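Local coordinates for response regulator aspartate phosphatase H (Bacillus subtilis, PDB 3Q15), which dephosphorylates the sporulation response regulator Spo0F and also acts on the competence regulator ComA, helping to separate competence and sporulation in time, at residues Ala6-Trp19 and Leu34-Asp48. Sequence-based numbering, arbitrary orientation.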
# COMPACT_ATOMS: atom_id res chain seq x y z
N ALA A 6 -23.96 5.26 -18.38
CA ALA A 6 -22.90 4.40 -18.89
C ALA A 6 -22.47 3.38 -17.84
O ALA A 6 -22.23 3.73 -16.69
CB ALA A 6 -21.72 5.23 -19.36
N ILE A 7 -22.35 2.12 -18.25
CA ILE A 7 -21.96 1.05 -17.35
C ILE A 7 -20.44 1.00 -17.18
O ILE A 7 -19.70 0.91 -18.16
CB ILE A 7 -22.43 -0.32 -17.88
CG1 ILE A 7 -23.92 -0.27 -18.24
CG2 ILE A 7 -22.15 -1.41 -16.87
CD1 ILE A 7 -24.45 -1.55 -18.85
N PRO A 8 -19.97 1.07 -15.92
CA PRO A 8 -18.54 0.94 -15.63
C PRO A 8 -18.01 -0.40 -16.12
O PRO A 8 -18.66 -1.42 -15.91
CB PRO A 8 -18.49 0.99 -14.10
CG PRO A 8 -19.74 1.68 -13.69
CD PRO A 8 -20.77 1.30 -14.71
N SER A 9 -16.84 -0.39 -16.76
CA SER A 9 -16.26 -1.60 -17.34
C SER A 9 -15.91 -2.65 -16.29
O SER A 9 -15.83 -3.84 -16.61
CB SER A 9 -15.02 -1.25 -18.16
OG SER A 9 -14.02 -0.66 -17.35
N SER A 10 -15.70 -2.22 -15.06
CA SER A 10 -15.42 -3.14 -13.96
C SER A 10 -16.66 -3.97 -13.65
O SER A 10 -16.57 -5.16 -13.31
CB SER A 10 -14.99 -2.37 -12.71
OG SER A 10 -16.06 -1.59 -12.22
N ARG A 11 -17.83 -3.35 -13.77
CA ARG A 11 -19.09 -4.05 -13.59
C ARG A 11 -19.24 -5.13 -14.65
O ARG A 11 -19.65 -6.25 -14.35
CB ARG A 11 -20.27 -3.08 -13.65
CG ARG A 11 -21.61 -3.69 -13.25
CD ARG A 11 -22.74 -2.69 -13.38
NE ARG A 11 -22.53 -1.52 -12.54
CZ ARG A 11 -23.23 -0.39 -12.64
NH1 ARG A 11 -24.18 -0.27 -13.55
NH2 ARG A 11 -22.97 0.63 -11.82
N VAL A 12 -18.90 -4.80 -15.89
CA VAL A 12 -18.96 -5.77 -16.97
C VAL A 12 -17.89 -6.84 -16.79
O VAL A 12 -18.09 -8.01 -17.15
CB VAL A 12 -18.81 -5.10 -18.34
CG1 VAL A 12 -18.82 -6.15 -19.44
CG2 VAL A 12 -19.93 -4.09 -18.56
N GLY A 13 -16.76 -6.45 -16.22
CA GLY A 13 -15.68 -7.38 -15.94
C GLY A 13 -16.06 -8.49 -14.99
O GLY A 13 -15.71 -9.65 -15.22
N VAL A 14 -16.76 -8.16 -13.91
CA VAL A 14 -17.15 -9.16 -12.93
C VAL A 14 -18.24 -10.10 -13.46
O VAL A 14 -18.32 -11.25 -13.04
CB VAL A 14 -17.58 -8.55 -11.58
CG1 VAL A 14 -16.40 -7.86 -10.91
CG2 VAL A 14 -18.74 -7.58 -11.77
N LYS A 15 -19.06 -9.62 -14.38
CA LYS A 15 -20.05 -10.48 -15.02
C LYS A 15 -19.36 -11.48 -15.93
O LYS A 15 -19.78 -12.64 -16.04
CB LYS A 15 -21.09 -9.66 -15.80
CG LYS A 15 -22.10 -10.51 -16.54
CD LYS A 15 -23.21 -9.67 -17.16
CE LYS A 15 -24.05 -8.98 -16.09
NZ LYS A 15 -25.22 -8.27 -16.66
N ILE A 16 -18.29 -11.04 -16.59
CA ILE A 16 -17.45 -11.92 -17.39
C ILE A 16 -16.79 -12.98 -16.50
O ILE A 16 -16.67 -14.15 -16.88
CB ILE A 16 -16.36 -11.14 -18.16
CG1 ILE A 16 -17.00 -10.23 -19.21
CG2 ILE A 16 -15.37 -12.09 -18.82
CD1 ILE A 16 -16.01 -9.47 -20.06
N ASN A 17 -16.38 -12.57 -15.30
CA ASN A 17 -15.85 -13.50 -14.30
C ASN A 17 -16.88 -14.57 -13.98
O ASN A 17 -16.53 -15.74 -13.79
CB ASN A 17 -15.50 -12.75 -13.01
CG ASN A 17 -14.28 -11.86 -13.16
OD1 ASN A 17 -13.72 -11.73 -14.25
ND2 ASN A 17 -13.87 -11.23 -12.07
N GLU A 18 -18.14 -14.17 -13.90
CA GLU A 18 -19.22 -15.10 -13.60
C GLU A 18 -19.43 -16.01 -14.81
O GLU A 18 -19.66 -17.21 -14.66
CB GLU A 18 -20.51 -14.35 -13.27
CG GLU A 18 -21.68 -15.26 -12.96
CD GLU A 18 -21.41 -16.16 -11.77
OE1 GLU A 18 -21.99 -17.27 -11.71
OE2 GLU A 18 -20.62 -15.77 -10.89
N TRP A 19 -19.37 -15.41 -15.99
CA TRP A 19 -19.44 -16.15 -17.25
C TRP A 19 -18.37 -17.24 -17.25
O TRP A 19 -18.65 -18.40 -17.57
CB TRP A 19 -19.25 -15.17 -18.41
CG TRP A 19 -19.21 -15.79 -19.77
CD1 TRP A 19 -19.57 -17.07 -20.11
CD2 TRP A 19 -18.79 -15.17 -20.99
NE1 TRP A 19 -19.39 -17.27 -21.46
CE2 TRP A 19 -18.91 -16.11 -22.02
CE3 TRP A 19 -18.31 -13.89 -21.30
CZ2 TRP A 19 -18.57 -15.83 -23.34
CZ3 TRP A 19 -17.98 -13.60 -22.61
CH2 TRP A 19 -18.11 -14.57 -23.62
N LEU A 34 -25.14 -15.70 -19.69
CA LEU A 34 -24.19 -14.67 -19.27
C LEU A 34 -23.45 -14.05 -20.45
O LEU A 34 -23.23 -12.85 -20.48
CB LEU A 34 -23.22 -15.23 -18.23
CG LEU A 34 -23.89 -15.49 -16.87
CD1 LEU A 34 -22.99 -16.30 -15.96
CD2 LEU A 34 -24.30 -14.18 -16.21
N LYS A 35 -23.07 -14.88 -21.42
CA LYS A 35 -22.42 -14.39 -22.63
C LYS A 35 -23.32 -13.40 -23.35
O LYS A 35 -22.86 -12.37 -23.84
CB LYS A 35 -22.07 -15.56 -23.55
CG LYS A 35 -21.44 -15.17 -24.88
CD LYS A 35 -21.01 -16.41 -25.66
CE LYS A 35 -20.25 -16.04 -26.93
NZ LYS A 35 -21.11 -15.36 -27.93
N ALA A 36 -24.61 -13.72 -23.42
CA ALA A 36 -25.58 -12.85 -24.08
C ALA A 36 -25.74 -11.53 -23.34
O ALA A 36 -25.87 -10.47 -23.95
CB ALA A 36 -26.93 -13.55 -24.23
N GLU A 37 -25.75 -11.59 -22.01
CA GLU A 37 -25.88 -10.39 -21.20
C GLU A 37 -24.68 -9.47 -21.38
O GLU A 37 -24.83 -8.26 -21.55
CB GLU A 37 -26.05 -10.74 -19.72
CG GLU A 37 -27.33 -11.48 -19.40
CD GLU A 37 -27.52 -11.70 -17.91
OE1 GLU A 37 -26.81 -11.04 -17.12
OE2 GLU A 37 -28.37 -12.53 -17.54
N VAL A 38 -23.49 -10.05 -21.35
CA VAL A 38 -22.26 -9.28 -21.49
C VAL A 38 -22.26 -8.50 -22.80
O VAL A 38 -21.87 -7.33 -22.85
CB VAL A 38 -21.01 -10.17 -21.43
CG1 VAL A 38 -19.77 -9.38 -21.77
CG2 VAL A 38 -20.88 -10.80 -20.06
N GLU A 39 -22.72 -9.16 -23.87
CA GLU A 39 -22.73 -8.56 -25.20
C GLU A 39 -23.71 -7.40 -25.29
O GLU A 39 -23.61 -6.55 -26.18
CB GLU A 39 -23.03 -9.62 -26.25
CG GLU A 39 -21.93 -10.66 -26.37
CD GLU A 39 -22.34 -11.86 -27.20
OE1 GLU A 39 -23.55 -12.01 -27.49
OE2 GLU A 39 -21.45 -12.65 -27.57
N GLN A 40 -24.66 -7.35 -24.36
CA GLN A 40 -25.59 -6.24 -24.28
C GLN A 40 -24.98 -5.10 -23.47
O GLN A 40 -25.03 -3.94 -23.88
CB GLN A 40 -26.92 -6.69 -23.67
CG GLN A 40 -27.71 -7.65 -24.54
CD GLN A 40 -28.17 -7.03 -25.84
OE1 GLN A 40 -28.26 -5.80 -25.95
NE2 GLN A 40 -28.46 -7.86 -26.83
N ASP A 41 -24.41 -5.44 -22.32
CA ASP A 41 -23.84 -4.45 -21.43
C ASP A 41 -22.74 -3.64 -22.11
O ASP A 41 -22.62 -2.43 -21.89
CB ASP A 41 -23.29 -5.10 -20.16
CG ASP A 41 -24.36 -5.82 -19.36
OD1 ASP A 41 -24.01 -6.72 -18.56
OD2 ASP A 41 -25.56 -5.50 -19.54
N ILE A 42 -21.94 -4.31 -22.93
CA ILE A 42 -20.84 -3.65 -23.64
C ILE A 42 -21.33 -2.53 -24.57
O ILE A 42 -20.65 -1.52 -24.75
CB ILE A 42 -19.99 -4.66 -24.43
CG1 ILE A 42 -19.23 -5.57 -23.46
CG2 ILE A 42 -19.02 -3.94 -25.35
CD1 ILE A 42 -18.32 -6.56 -24.14
N GLN A 43 -22.52 -2.71 -25.13
CA GLN A 43 -23.10 -1.71 -26.02
C GLN A 43 -23.43 -0.42 -25.27
O GLN A 43 -23.72 0.61 -25.88
CB GLN A 43 -24.37 -2.26 -26.68
CG GLN A 43 -24.15 -3.56 -27.44
CD GLN A 43 -25.42 -4.07 -28.09
OE1 GLN A 43 -26.44 -3.38 -28.12
NE2 GLN A 43 -25.37 -5.29 -28.62
N GLN A 44 -23.37 -0.48 -23.94
CA GLN A 44 -23.64 0.68 -23.10
C GLN A 44 -22.49 0.94 -22.13
O GLN A 44 -22.61 1.73 -21.20
CB GLN A 44 -24.94 0.48 -22.31
CG GLN A 44 -26.19 0.39 -23.18
CD GLN A 44 -26.61 1.73 -23.75
OE1 GLN A 44 -26.70 1.90 -24.96
NE2 GLN A 44 -26.88 2.69 -22.87
N MET A 45 -21.36 0.27 -22.36
CA MET A 45 -20.22 0.36 -21.46
C MET A 45 -19.31 1.54 -21.78
O MET A 45 -19.14 1.91 -22.94
CB MET A 45 -19.41 -0.94 -21.51
CG MET A 45 -18.23 -0.98 -20.55
SD MET A 45 -17.20 -2.45 -20.76
CE MET A 45 -16.49 -2.14 -22.38
N GLU A 46 -18.72 2.12 -20.74
CA GLU A 46 -17.69 3.13 -20.92
C GLU A 46 -16.54 2.51 -21.71
O GLU A 46 -16.34 1.30 -21.68
CB GLU A 46 -17.18 3.63 -19.57
CG GLU A 46 -16.49 2.56 -18.74
CD GLU A 46 -15.87 3.11 -17.47
OE1 GLU A 46 -15.23 2.33 -16.73
OE2 GLU A 46 -16.02 4.32 -17.22
N GLU A 47 -15.78 3.34 -22.42
CA GLU A 47 -14.67 2.85 -23.22
C GLU A 47 -13.60 2.20 -22.35
O GLU A 47 -13.14 2.77 -21.37
CB GLU A 47 -14.06 3.98 -24.07
CG GLU A 47 -14.95 4.43 -25.23
CD GLU A 47 -14.25 5.38 -26.19
OE1 GLU A 47 -13.10 5.78 -25.91
OE2 GLU A 47 -14.85 5.73 -27.23
N ASP A 48 -13.22 0.98 -22.72
CA ASP A 48 -12.16 0.24 -22.05
C ASP A 48 -11.70 -0.91 -22.93
O ASP A 48 -12.23 -2.02 -22.85
CB ASP A 48 -12.63 -0.30 -20.69
CG ASP A 48 -11.50 -0.89 -19.87
OD1 ASP A 48 -10.46 -1.25 -20.45
OD2 ASP A 48 -11.65 -0.99 -18.63
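K15 NZ forms salt bridges with two carboxylates of helix 28-41: a short one to D41 OD1 at 2.7 Å, on that oxygen's syn lone pair, and a longer one to E37 OE1 at 3.2 Å, met on the anti side. The lysine reaches both because its chain bends at chi3 (-65°), after CG has passed V38 CG2 at 3.7 Å. The axes of 9-19 and 34-41 run antiparallel (164°, closest approach 9.4 Å), two helices of the N-terminal 3-helix bundle; I16 and W19 also touch its third helix, 49-67. K35 CB lies over the six-membered ring of W19, a CH-pi contact, while W19 NE1 is hydrogen-bonded to H62 ND1. Where the chain enters helix 9-24, I7 and M45 form a single beta bridge: I7 N donates to Q44 O and E46 N to I7 O, both at 3.0 Å. The N-H of S9, in the first turn, points almost straight (172°) at E46 OE1, approaching from above the carboxylate plane. S9 OG donates to the anti lone pair of D48 OD2 at 2.7 Å, leaving D48 OD1 to accept weak bonds from D50 N and L51 N as N-cap of helix 49-67.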